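Local atomic coordinates of glucosidase (Croceicoccus marinus, PDB entry 5Z3K), a protein that acts as a beta-glucosidase of glycoside hydrolase family 39, probably cleaving O-glycosidic bonds. Residues L5-V11 / Y421-E427; A286-Y290 / D353-A359; I133-V138 / V149-E153; D58-R62 / T91-V95. One frame throughout, in Å; residues are numbered along the deposited sequence.

Interaction 1: residues L5-V11 / Y421-E427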
loop_
_atom_site.group_PDB
_atom_site.type_symbol
_atom_site.label_atom_id
_atom_site.label_comp_id
_atom_site.label_asym_id
_atom_site.label_seq_id
_atom_site.Cartn_x
_atom_site.Cartn_y
_atom_site.Cartn_z
ATOM N N LEU A 5 30.462 -13.732 -0.440
ATOM C CA LEU A 5 29.730 -13.888 -1.687
ATOM C C LEU A 5 29.286 -12.520 -2.189
ATOM O O LEU A 5 28.645 -11.761 -1.451
ATOM C CB LEU A 5 28.528 -14.803 -1.484
ATOM C CG LEU A 5 28.914 -16.170 -0.931
ATOM C CD1 LEU A 5 27.695 -16.887 -0.400
ATOM C CD2 LEU A 5 29.602 -16.979 -2.015
ATOM N N ILE A 6 29.637 -12.206 -3.434
ATOM C CA ILE A 6 29.379 -10.899 -4.021
ATOM C C ILE A 6 28.411 -11.089 -5.177
ATOM O O ILE A 6 28.705 -11.826 -6.126
ATOM C CB ILE A 6 30.675 -10.215 -4.487
ATOM C CG1 ILE A 6 31.691 -10.132 -3.336
ATOM C CG2 ILE A 6 30.383 -8.838 -5.073
ATOM C CD1 ILE A 6 31.300 -9.169 -2.211
ATOM N N ALA A 7 27.259 -10.427 -5.097
ATOM C CA ALA A 7 26.300 -10.459 -6.188
ATOM C C ALA A 7 26.775 -9.584 -7.343
ATOM O O ALA A 7 27.393 -8.536 -7.147
ATOM C CB ALA A 7 24.928 -9.994 -5.702
ATOM N N LYS A 8 26.464 -10.014 -8.565
ATOM C CA LYS A 8 26.903 -9.323 -9.773
ATOM C C LYS A 8 25.687 -8.807 -10.532
ATOM O O LYS A 8 24.899 -9.599 -11.061
ATOM C CB LYS A 8 27.747 -10.261 -10.644
ATOM C CG LYS A 8 29.152 -10.452 -10.079
ATOM C CD LYS A 8 29.817 -11.675 -10.667
ATOM C CE LYS A 8 31.218 -11.883 -10.106
ATOM N NZ LYS A 8 31.847 -13.102 -10.699
ATOM N N LEU A 9 25.549 -7.482 -10.611
ATOM C CA LEU A 9 24.386 -6.844 -11.207
ATOM C C LEU A 9 24.799 -6.031 -12.419
ATOM O O LEU A 9 25.879 -5.437 -12.440
ATOM C CB LEU A 9 23.670 -5.928 -10.206
ATOM C CG LEU A 9 23.158 -6.621 -8.950
ATOM C CD1 LEU A 9 22.777 -5.604 -7.879
ATOM C CD2 LEU A 9 21.974 -7.487 -9.343
ATOM N N SER A 10 23.937 -6.005 -13.430
ATOM C CA SER A 10 24.173 -5.161 -14.587
ATOM C C SER A 10 22.873 -4.494 -15.004
ATOM O O SER A 10 21.813 -5.125 -14.997
ATOM C CB SER A 10 24.753 -5.963 -15.762
ATOM O OG SER A 10 24.034 -7.162 -15.937
ATOM N N VAL A 11 22.979 -3.222 -15.386
ATOM C CA VAL A 11 21.855 -2.397 -15.810
ATOM C C VAL A 11 22.194 -1.765 -17.150
ATOM O O VAL A 11 23.305 -1.260 -17.338
ATOM C CB VAL A 11 21.548 -1.301 -14.772
ATOM C CG1 VAL A 11 20.632 -0.223 -15.368
ATOM C CG2 VAL A 11 20.943 -1.912 -13.523
ATOM N N TYR A 421 24.680 -13.255 0.208
ATOM C CA TYR A 421 25.587 -12.213 -0.262
ATOM C C TYR A 421 25.966 -11.260 0.865
ATOM O O TYR A 421 25.132 -10.879 1.693
ATOM C CB TYR A 421 24.952 -11.397 -1.384
ATOM C CG TYR A 421 24.652 -12.171 -2.642
ATOM C CD1 TYR A 421 25.662 -12.821 -3.337
ATOM C CD2 TYR A 421 23.361 -12.221 -3.152
ATOM C CE1 TYR A 421 25.397 -13.513 -4.501
ATOM C CE2 TYR A 421 23.084 -12.916 -4.317
ATOM C CZ TYR A 421 24.108 -13.564 -4.979
ATOM O OH TYR A 421 23.831 -14.245 -6.132
ATOM N N SER A 422 27.231 -10.865 0.876
ATOM C CA SER A 422 27.725 -9.832 1.769
ATOM C C SER A 422 27.950 -8.515 1.045
ATOM O O SER A 422 28.274 -7.513 1.690
ATOM C CB SER A 422 29.024 -10.295 2.433
ATOM O OG SER A 422 30.055 -10.428 1.472
ATOM N N GLY A 423 27.777 -8.491 -0.270
ATOM C CA GLY A 423 27.953 -7.267 -1.027
ATOM C C GLY A 423 27.608 -7.504 -2.479
ATOM O O GLY A 423 27.142 -8.579 -2.866
ATOM N N TYR A 424 27.840 -6.474 -3.287
ATOM C CA TYR A 424 27.455 -6.508 -4.688
ATOM C C TYR A 424 28.449 -5.684 -5.489
ATOM O O TYR A 424 29.109 -4.780 -4.969
ATOM C CB TYR A 424 26.022 -5.964 -4.895
ATOM C CG TYR A 424 25.929 -4.474 -4.643
ATOM C CD1 TYR A 424 26.178 -3.556 -5.660
ATOM C CD2 TYR A 424 25.636 -3.979 -3.371
ATOM C CE1 TYR A 424 26.131 -2.194 -5.423
ATOM C CE2 TYR A 424 25.572 -2.619 -3.135
ATOM C CZ TYR A 424 25.820 -1.734 -4.160
ATOM O OH TYR A 424 25.774 -0.377 -3.923
ATOM N N THR A 425 28.540 -5.993 -6.771
ATOM C CA THR A 425 29.101 -5.050 -7.722
ATOM C C THR A 425 28.074 -4.871 -8.828
ATOM O O THR A 425 27.352 -5.808 -9.163
ATOM C CB THR A 425 30.465 -5.501 -8.272
ATOM O OG1 THR A 425 30.958 -4.505 -9.176
ATOM C CG2 THR A 425 30.340 -6.839 -8.995
ATOM N N LEU A 426 27.976 -3.646 -9.349
ATOM C CA LEU A 426 26.880 -3.244 -10.220
ATOM C C LEU A 426 27.452 -2.466 -11.394
ATOM O O LEU A 426 28.087 -1.431 -11.191
ATOM C CB LEU A 426 25.868 -2.377 -9.450
ATOM C CG LEU A 426 24.900 -1.528 -10.283
ATOM C CD1 LEU A 426 23.948 -2.424 -11.094
ATOM C CD2 LEU A 426 24.104 -0.558 -9.390
ATOM N N GLU A 427 27.224 -2.937 -12.619
ATOM C CA GLU A 427 27.714 -2.236 -13.802
ATOM C C GLU A 427 26.541 -1.606 -14.543
ATOM O O GLU A 427 25.636 -2.314 -15.006
ATOM C CB GLU A 427 28.489 -3.172 -14.729
ATOM C CG GLU A 427 28.962 -2.483 -16.006
ATOM C CD GLU A 427 30.171 -3.150 -16.644
ATOM O OE1 GLU A 427 30.779 -4.051 -16.024
ATOM O OE2 GLU A 427 30.521 -2.757 -17.774
#
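The methyl of A7 stands squarely over the Y421 ring: CB of A7 lies 3.5 Å from the ring centroid and almost on the normal, a CH-pi contact. CG of Y421 is anti to its carbonyl carbon (chi1 -64°), which lays the ring against the neighbouring strand; the carbonyl carbon of L5 sits in plane at the ring's edge, and L5 CB is 3.9 Å from Y421 CD1. F357 meets the same ring edge-to-face. Further along this face of the sheet, one methyl serves two partners: L426 CD1 reaches L9 CB at 3.6 Å and V11 CG2 at 3.9 Å. Strands 6-11 and 423-427 pair in parallel, at 22° to each other, toward one edge of the mixed sheet beside the TIM barrel, with strand 464-469 the last beyond them. Six backbone bonds alternate in direction from S422 N to L5 O onward to V11 N and E427 O; that from T425 N to A7 O, 2.8 Å, comes nearly along the C=O axis. On the opposite face, K8 CG slants across T425 CG2 at 4.0 Å, while I6 CG2 lies 3.7 Å from Y424 C. Y424 CB leaves the sheet on the face of A7 and L9, and its OH is hydrogen-bonded to E476.

Interaction 2: residues A286-Y290 / D353-A359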
loop_
_atom_site.group_PDB
_atom_site.type_symbol
_atom_site.label_atom_id
_atom_site.label_comp_id
_atom_site.label_asym_id
_atom_site.label_seq_id
_atom_site.Cartn_x
_atom_site.Cartn_y
_atom_site.Cartn_z
ATOM N N ALA A 286 12.104 -5.543 -0.557
ATOM C CA ALA A 286 12.034 -6.722 -1.420
ATOM C C ALA A 286 10.598 -7.010 -1.849
ATOM O O ALA A 286 10.354 -7.407 -2.994
ATOM C CB ALA A 286 12.631 -7.947 -0.717
ATOM N N ALA A 287 9.630 -6.808 -0.952
ATOM C CA ALA A 287 8.235 -7.072 -1.309
ATOM C C ALA A 287 7.762 -6.143 -2.421
ATOM O O ALA A 287 7.087 -6.572 -3.364
ATOM C CB ALA A 287 7.331 -6.927 -0.075
ATOM N N ALA A 288 8.081 -4.847 -2.302
ATOM C CA ALA A 288 7.762 -3.906 -3.369
ATOM C C ALA A 288 8.388 -4.330 -4.696
ATOM O O ALA A 288 7.737 -4.273 -5.742
ATOM C CB ALA A 288 8.235 -2.505 -2.978
ATOM N N ILE A 289 9.657 -4.755 -4.678
ATOM C CA ILE A 289 10.307 -5.162 -5.921
ATOM C C ILE A 289 9.604 -6.378 -6.510
ATOM O O ILE A 289 9.304 -6.420 -7.711
ATOM C CB ILE A 289 11.805 -5.426 -5.692
ATOM C CG1 ILE A 289 12.490 -4.095 -5.348
ATOM C CG2 ILE A 289 12.434 -6.059 -6.944
ATOM C CD1 ILE A 289 13.946 -4.204 -4.863
ATOM N N TYR A 290 9.326 -7.382 -5.677
ATOM C CA TYR A 290 8.714 -8.596 -6.208
ATOM C C TYR A 290 7.296 -8.337 -6.706
ATOM O O TYR A 290 6.881 -8.940 -7.700
ATOM C CB TYR A 290 8.713 -9.713 -5.156
ATOM C CG TYR A 290 10.090 -10.288 -4.900
ATOM C CD1 TYR A 290 10.981 -10.504 -5.945
ATOM C CD2 TYR A 290 10.509 -10.591 -3.605
ATOM C CE1 TYR A 290 12.253 -11.012 -5.711
ATOM C CE2 TYR A 290 11.786 -11.097 -3.359
ATOM C CZ TYR A 290 12.645 -11.312 -4.421
ATOM O OH TYR A 290 13.903 -11.813 -4.183
ATOM N N ASP A 353 17.874 -12.173 -7.524
ATOM C CA ASP A 353 17.288 -13.505 -7.395
ATOM C C ASP A 353 15.903 -13.394 -6.765
ATOM O O ASP A 353 15.438 -12.298 -6.418
ATOM C CB ASP A 353 18.238 -14.445 -6.621
ATOM C CG ASP A 353 18.420 -14.044 -5.167
ATOM O OD1 ASP A 353 17.436 -13.624 -4.526
ATOM O OD2 ASP A 353 19.550 -14.168 -4.645
ATOM N N ASP A 354 15.233 -14.540 -6.608
ATOM C CA ASP A 354 13.922 -14.581 -5.973
ATOM C C ASP A 354 13.983 -15.102 -4.538
ATOM O O ASP A 354 12.939 -15.438 -3.968
ATOM C CB ASP A 354 12.935 -15.406 -6.813
ATOM C CG ASP A 354 13.374 -16.840 -7.004
ATOM O OD1 ASP A 354 14.408 -17.235 -6.425
ATOM O OD2 ASP A 354 12.689 -17.581 -7.747
ATOM N N ASN A 355 15.182 -15.158 -3.941
ATOM C CA ASN A 355 15.386 -15.579 -2.556
ATOM C C ASN A 355 15.761 -14.420 -1.639
ATOM O O ASN A 355 16.432 -14.621 -0.623
ATOM C CB ASN A 355 16.472 -16.643 -2.448
ATOM C CG ASN A 355 16.498 -17.562 -3.624
ATOM O OD1 ASN A 355 17.411 -17.500 -4.447
ATOM N ND2 ASN A 355 15.501 -18.425 -3.719
ATOM N N GLY A 356 15.363 -13.206 -1.991
ATOM C CA GLY A 356 15.511 -12.078 -1.094
ATOM C C GLY A 356 16.560 -11.064 -1.501
ATOM O O GLY A 356 16.646 -10.005 -0.858
ATOM N N PHE A 357 17.367 -11.333 -2.531
ATOM C CA PHE A 357 18.289 -10.324 -3.058
ATOM C C PHE A 357 17.615 -9.696 -4.274
ATOM O O PHE A 357 17.839 -10.092 -5.419
ATOM C CB PHE A 357 19.666 -10.894 -3.391
ATOM C CG PHE A 357 20.700 -9.826 -3.636
ATOM C CD1 PHE A 357 21.320 -9.188 -2.570
ATOM C CD2 PHE A 357 21.019 -9.429 -4.928
ATOM C CE1 PHE A 357 22.256 -8.183 -2.779
ATOM C CE2 PHE A 357 21.962 -8.426 -5.151
ATOM C CZ PHE A 357 22.579 -7.798 -4.076
ATOM N N ALA A 358 16.781 -8.694 -4.009
ATOM C CA ALA A 358 15.876 -8.129 -5.006
ATOM C C ALA A 358 16.425 -6.809 -5.517
ATOM O O ALA A 358 16.938 -6.005 -4.740
ATOM C CB ALA A 358 14.494 -7.912 -4.397
ATOM N N ALA A 359 16.306 -6.582 -6.821
ATOM C CA ALA A 359 16.836 -5.370 -7.416
ATOM C C ALA A 359 15.878 -4.877 -8.490
ATOM O O ALA A 359 15.193 -5.666 -9.148
ATOM C CB ALA A 359 18.243 -5.605 -7.992
#
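A single phenol oxygen, the OH of Y290, grips a tight turn at two points: it donates to D353 O at 2.8 Å and accepts from G356 N at 3.0 Å, the latter with an N-H...O angle of 148°. Both partners lie at the edge of the tyrosine ring, close to its plane, so two bonds fix the end of the side chain. With chi1 at -72°, the Y290 ring swings to the side of its own backbone N and reaches from the helix to the turn. The turn is also held from within. D353 OD1 takes N355 N at 2.8 Å, making an Asx turn, and F357 N at 3.0 Å, the two donors arriving from opposite faces of the carboxylate. G356 has a positive phi, at which a side chain would press on the preceding carbonyl oxygen. Beneath the phenol, A358 CB lies over one ring face, 4.3 Å from the centroid of Y290. The same methyl faces the helix, 3.8 Å from I289 CG2 and 4.1 Å from A286 CB, while I289 CD1 rests on the backbone carbonyl of A358. The turn joins the antiparallel strands 345-350 and 357-363 as a beta hairpin, and helix 277-291 lies between the last two barrel strands in sequence, making this a seam between the (beta/alpha)8 barrel and the beta domain of the enzyme.

Interaction 3: residues I133-V138 / V149-E153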
loop_
_atom_site.group_PDB
_atom_site.type_symbol
_atom_site.label_atom_id
_atom_site.label_comp_id
_atom_site.label_asym_id
_atom_site.label_seq_id
_atom_site.Cartn_x
_atom_site.Cartn_y
_atom_site.Cartn_z
ATOM N N ILE A 133 -21.354 12.804 0.064
ATOM C CA ILE A 133 -19.946 12.745 0.444
ATOM C C ILE A 133 -19.086 12.708 -0.808
ATOM O O ILE A 133 -18.068 13.407 -0.910
ATOM C CB ILE A 133 -19.685 11.530 1.357
ATOM C CG1 ILE A 133 -20.334 11.761 2.723
ATOM C CG2 ILE A 133 -18.178 11.247 1.484
ATOM C CD1 ILE A 133 -20.537 10.511 3.522
ATOM N N VAL A 134 -19.501 11.912 -1.797
ATOM C CA VAL A 134 -18.750 11.833 -3.042
ATOM C C VAL A 134 -18.788 13.172 -3.766
ATOM O O VAL A 134 -17.768 13.644 -4.276
ATOM C CB VAL A 134 -19.290 10.690 -3.924
ATOM C CG1 VAL A 134 -18.589 10.667 -5.277
ATOM C CG2 VAL A 134 -19.122 9.343 -3.219
ATOM N N ARG A 135 -19.964 13.805 -3.816
ATOM C CA ARG A 135 -20.078 15.103 -4.474
ATOM C C ARG A 135 -19.246 16.161 -3.765
ATOM O O ARG A 135 -18.732 17.082 -4.407
ATOM C CB ARG A 135 -21.544 15.535 -4.525
ATOM C CG ARG A 135 -22.357 14.806 -5.574
ATOM C CD ARG A 135 -23.787 15.347 -5.688
ATOM N NE ARG A 135 -24.546 14.534 -6.635
ATOM C CZ ARG A 135 -24.371 14.568 -7.955
ATOM N NH1 ARG A 135 -23.487 15.402 -8.490
ATOM N NH2 ARG A 135 -25.083 13.773 -8.742
ATOM N N HIS A 136 -19.117 16.055 -2.445
ATOM C CA HIS A 136 -18.272 16.996 -1.720
ATOM C C HIS A 136 -16.809 16.860 -2.133
ATOM O O HIS A 136 -16.099 17.866 -2.257
ATOM C CB HIS A 136 -18.439 16.787 -0.215
ATOM C CG HIS A 136 -17.535 17.631 0.617
ATOM N ND1 HIS A 136 -17.774 18.970 0.860
ATOM C CD2 HIS A 136 -16.391 17.327 1.273
ATOM C CE1 HIS A 136 -16.814 19.453 1.627
ATOM N NE2 HIS A 136 -15.959 18.477 1.888
ATOM N N TYR A 137 -16.335 15.639 -2.372
ATOM C CA TYR A 137 -14.923 15.457 -2.683
ATOM C C TYR A 137 -14.623 15.387 -4.175
ATOM O O TYR A 137 -13.448 15.401 -4.545
ATOM C CB TYR A 137 -14.379 14.210 -1.970
ATOM C CG TYR A 137 -14.270 14.483 -0.485
ATOM C CD1 TYR A 137 -13.380 15.444 -0.012
ATOM C CD2 TYR A 137 -15.106 13.849 0.431
ATOM C CE1 TYR A 137 -13.289 15.734 1.332
ATOM C CE2 TYR A 137 -15.021 14.135 1.788
ATOM C CZ TYR A 137 -14.111 15.076 2.234
ATOM O OH TYR A 137 -14.037 15.397 3.578
ATOM N N VAL A 138 -15.643 15.346 -5.038
ATOM C CA VAL A 138 -15.445 15.235 -6.476
ATOM C C VAL A 138 -15.982 16.447 -7.230
ATOM O O VAL A 138 -15.354 16.907 -8.192
ATOM C CB VAL A 138 -16.064 13.932 -7.028
ATOM C CG1 VAL A 138 -15.947 13.888 -8.551
ATOM C CG2 VAL A 138 -15.378 12.708 -6.403
ATOM N N VAL A 149 -10.859 12.635 -5.138
ATOM C CA VAL A 149 -10.895 11.225 -4.756
ATOM C C VAL A 149 -11.252 10.411 -5.987
ATOM O O VAL A 149 -12.401 10.452 -6.453
ATOM C CB VAL A 149 -11.898 10.966 -3.620
ATOM C CG1 VAL A 149 -11.918 9.496 -3.251
ATOM C CG2 VAL A 149 -11.539 11.806 -2.423
ATOM N N SER A 150 -10.288 9.635 -6.492
ATOM C CA SER A 150 -10.494 8.858 -7.705
ATOM C C SER A 150 -11.031 7.458 -7.444
ATOM O O SER A 150 -11.620 6.856 -8.349
ATOM C CB SER A 150 -9.179 8.745 -8.483
ATOM O OG SER A 150 -8.219 8.028 -7.724
ATOM N N HIS A 151 -10.841 6.929 -6.241
ATOM C CA HIS A 151 -11.176 5.555 -5.916
ATOM C C HIS A 151 -12.019 5.524 -4.653
ATOM O O HIS A 151 -11.673 6.169 -3.659
ATOM C CB HIS A 151 -9.905 4.731 -5.720
ATOM C CG HIS A 151 -9.214 4.374 -6.996
ATOM N ND1 HIS A 151 -8.601 5.316 -7.798
ATOM C CD2 HIS A 151 -9.043 3.182 -7.617
ATOM C CE1 HIS A 151 -8.081 4.717 -8.855
ATOM N NE2 HIS A 151 -8.333 3.422 -8.768
ATOM N N TRP A 152 -13.115 4.770 -4.690
ATOM C CA TRP A 152 -14.040 4.657 -3.570
ATOM C C TRP A 152 -14.184 3.186 -3.207
ATOM O O TRP A 152 -14.639 2.374 -4.027
ATOM C CB TRP A 152 -15.387 5.303 -3.915
ATOM C CG TRP A 152 -15.257 6.789 -4.097
ATOM C CD1 TRP A 152 -14.873 7.448 -5.230
ATOM C CD2 TRP A 152 -15.461 7.796 -3.101
ATOM N NE1 TRP A 152 -14.853 8.808 -5.006
ATOM C CE2 TRP A 152 -15.207 9.044 -3.706
ATOM C CE3 TRP A 152 -15.846 7.765 -1.757
ATOM C CZ2 TRP A 152 -15.330 10.250 -3.016
ATOM C CZ3 TRP A 152 -15.966 8.970 -1.073
ATOM C CH2 TRP A 152 -15.704 10.193 -1.706
ATOM N N GLU A 153 -13.774 2.845 -1.991
ATOM C CA GLU A 153 -13.787 1.473 -1.513
ATOM C C GLU A 153 -14.914 1.295 -0.513
ATOM O O GLU A 153 -15.047 2.082 0.433
ATOM C CB GLU A 153 -12.453 1.098 -0.853
ATOM C CG GLU A 153 -12.381 -0.363 -0.352
ATOM C CD GLU A 153 -11.060 -0.680 0.332
ATOM O OE1 GLU A 153 -10.568 -1.830 0.215
ATOM O OE2 GLU A 153 -10.506 0.233 0.982
#
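Helix 133-138, whose V134 touches W152, runs nearly antiparallel to strand 151-153, their axes 155° apart in direction and 11.4 Å from each other at closest approach. The indole of W152 fills that space, clasped between two valines. V134 CG2 sits 3.6 Å from the centroid of the six-membered ring and almost on its normal, a clear CH-pi contact; on the opposite face V149 CG1 lies 3.3 Å above the plane, displaced toward the rim. The first torsion of W152 sets CG anti to the carbonyl carbon (chi1 -66°), sending the indole to the helix while NE1 turns back to V149 O in a weak bond of 3.3 Å. Round the rim, I133 CG2 comes to 4.1 Å from W152 CZ3, and Y137 CB approaches near the ring plane. Y137 CB also meets V149 CG2 at 3.7 Å, and V138 CG2 covers V149 O at the same distance. A serine in place of W152 would probably leave a gap between the two valines and V149 O without its weak donor. V149 N is buried with no partner in the model. The next residue after the tryptophan, E153, is salt-bridged to R55 inside the barrel. Helix 123-138 links the neighbouring parallel strands 104-109 and 151-154, so the contact closes one beta-alpha-beta crossover of the TIM barrel.

Interaction 4: residues D58-R62 / T91-V95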
loop_
_atom_site.group_PDB
_atom_site.type_symbol
_atom_site.label_atom_id
_atom_site.label_comp_id
_atom_site.label_asym_id
_atom_site.label_seq_id
_atom_site.Cartn_x
_atom_site.Cartn_y
_atom_site.Cartn_z
ATOM N N ASP A 58 -7.567 4.726 7.969
ATOM C CA ASP A 58 -7.022 5.005 9.294
ATOM C C ASP A 58 -7.243 6.450 9.744
ATOM O O ASP A 58 -7.037 6.755 10.924
ATOM C CB ASP A 58 -5.544 4.617 9.331
ATOM C CG ASP A 58 -5.357 3.119 9.146
ATOM O OD1 ASP A 58 -5.959 2.339 9.914
ATOM O OD2 ASP A 58 -4.661 2.711 8.199
ATOM N N TRP A 59 -7.704 7.322 8.857
ATOM C CA TRP A 59 -8.143 8.647 9.262
ATOM C C TRP A 59 -9.376 8.549 10.166
ATOM O O TRP A 59 -10.016 7.502 10.296
ATOM C CB TRP A 59 -8.485 9.506 8.045
ATOM C CG TRP A 59 -7.382 9.710 7.036
ATOM C CD1 TRP A 59 -6.039 9.389 7.170
ATOM C CD2 TRP A 59 -7.523 10.287 5.734
ATOM N NE1 TRP A 59 -5.358 9.735 6.030
ATOM C CE2 TRP A 59 -6.242 10.285 5.131
ATOM C CE3 TRP A 59 -8.611 10.812 5.018
ATOM C CZ2 TRP A 59 -6.021 10.791 3.847
ATOM C CZ3 TRP A 59 -8.397 11.301 3.737
ATOM C CH2 TRP A 59 -7.102 11.289 3.162
ATOM N N VAL A 60 -9.709 9.677 10.789
ATOM C CA VAL A 60 -10.985 9.821 11.481
ATOM C C VAL A 60 -12.009 10.281 10.447
ATOM O O VAL A 60 -12.434 11.444 10.448
ATOM C CB VAL A 60 -10.850 10.798 12.670
ATOM C CG1 VAL A 60 -12.195 10.985 13.392
ATOM C CG2 VAL A 60 -9.786 10.286 13.646
ATOM N N SER A 61 -12.392 9.371 9.542
ATOM C CA SER A 61 -13.169 9.706 8.343
ATOM C C SER A 61 -14.142 8.587 8.014
ATOM O O SER A 61 -14.268 8.153 6.864
ATOM C CB SER A 61 -12.257 9.967 7.143
ATOM O OG SER A 61 -11.331 10.994 7.448
ATOM N N ARG A 62 -14.849 8.115 9.036
ATOM C CA ARG A 62 -15.758 6.990 8.908
ATOM C C ARG A 62 -17.187 7.479 8.716
ATOM O O ARG A 62 -17.590 8.517 9.251
ATOM C CB ARG A 62 -15.678 6.093 10.146
ATOM C CG ARG A 62 -14.294 5.551 10.422
ATOM C CD ARG A 62 -13.890 4.529 9.389
ATOM N NE ARG A 62 -12.556 4.030 9.697
ATOM C CZ ARG A 62 -12.279 3.113 10.623
ATOM N NH1 ARG A 62 -13.251 2.552 11.343
ATOM N NH2 ARG A 62 -11.019 2.745 10.821
ATOM N N THR A 91 -11.617 15.436 7.725
ATOM C CA THR A 91 -11.382 14.720 6.476
ATOM C C THR A 91 -10.939 15.682 5.373
ATOM O O THR A 91 -10.041 15.362 4.583
ATOM C CB THR A 91 -12.643 13.954 6.069
ATOM O OG1 THR A 91 -13.062 13.111 7.147
ATOM C CG2 THR A 91 -12.360 13.083 4.838
ATOM N N ASP A 92 -11.536 16.876 5.326
ATOM C CA ASP A 92 -11.092 17.898 4.382
ATOM C C ASP A 92 -9.611 18.191 4.558
ATOM O O ASP A 92 -8.884 18.381 3.578
ATOM C CB ASP A 92 -11.874 19.200 4.584
ATOM C CG ASP A 92 -13.272 19.159 4.005
ATOM O OD1 ASP A 92 -13.637 18.165 3.344
ATOM O OD2 ASP A 92 -14.013 20.140 4.232
ATOM N N THR A 93 -9.155 18.267 5.807
ATOM C CA THR A 93 -7.759 18.590 6.066
ATOM C C THR A 93 -6.841 17.498 5.529
ATOM O O THR A 93 -5.850 17.781 4.845
ATOM C CB THR A 93 -7.568 18.806 7.563
ATOM O OG1 THR A 93 -8.334 19.956 7.942
ATOM C CG2 THR A 93 -6.107 19.048 7.919
ATOM N N TRP A 94 -7.184 16.237 5.792
ATOM C CA TRP A 94 -6.345 15.139 5.326
ATOM C C TRP A 94 -6.403 14.996 3.810
ATOM O O TRP A 94 -5.392 14.667 3.170
ATOM C CB TRP A 94 -6.757 13.850 6.030
ATOM C CG TRP A 94 -6.325 13.817 7.483
ATOM C CD1 TRP A 94 -5.090 14.125 7.970
ATOM C CD2 TRP A 94 -7.119 13.432 8.619
ATOM N NE1 TRP A 94 -5.064 13.969 9.339
ATOM C CE2 TRP A 94 -6.296 13.546 9.762
ATOM C CE3 TRP A 94 -8.449 13.023 8.782
ATOM C CZ2 TRP A 94 -6.758 13.260 11.056
ATOM C CZ3 TRP A 94 -8.913 12.736 10.072
ATOM C CH2 TRP A 94 -8.067 12.859 11.190
ATOM N N VAL A 95 -7.574 15.238 3.214
ATOM C CA VAL A 95 -7.679 15.212 1.755
ATOM C C VAL A 95 -6.806 16.300 1.147
ATOM O O VAL A 95 -6.071 16.072 0.179
ATOM C CB VAL A 95 -9.151 15.351 1.327
ATOM C CG1 VAL A 95 -9.277 15.726 -0.150
ATOM C CG2 VAL A 95 -9.908 14.053 1.625
#
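W59 lays the face of its indole on the side chain of W94: W94 CB lies 3.5 Å from the centroid of the six-membered ring of W59, 5° off the normal. The two side chains run antiparallel alongside each other, their five-membered rings inclined at 31°, too oblique for a stack, and W59 CB touches W94 CE3 at 3.6 Å. At the far end of the W59 ring, CZ3 meets V95 CG2 at 3.8 Å, those side chains crossing nearly at right angles. Cutting W59 back to an alanine would probably strip the cover from W94 CB and V95 and open a gap beside the helix. This is the loop that follows barrel strand 53-55 in the TIM barrel, folding back on helix 89-100 of the same beta-alpha unit. V60 is the centre of an inverse gamma turn; its N comes to 3.2 Å from W94 CZ3, its carbonyl oxygen lies in plane at the edge of that ring, and its CB is 3.8 Å from W94 CH2. NE1 of W94 is hydrogen-bonded to A31 O. At S61, a chi1 of -57° turns the hydroxyl to the helix, where OG meets T91 OG1 at 2.8 Å in a hydroxyl-hydroxyl hydrogen bond, while also approaching the edge of the W94 ring.

Overall arrangement
The four contacts form two pairs on opposite sides of the chain's centre. Interactions 1 and 2 touch through F357, whose CE2 is 3.4 Å from A7 CB, so the hairpin held by Y290 reaches the strand pair 5-11/421-427 within one sheet. Interactions 3 and 4, centres 12 Å apart, meet where D92 OD1 receives both H136 NE2 and, more weakly, Y137 OH, joining two consecutive outer helices of the barrel. Between the pairs, interactions 2 and 4 approach to about 17 Å at their nearest atoms. In TIM-barrel glycosidases the active site lies at the C-terminal ends of the barrel strands, the end from which the loop of interaction 4 departs.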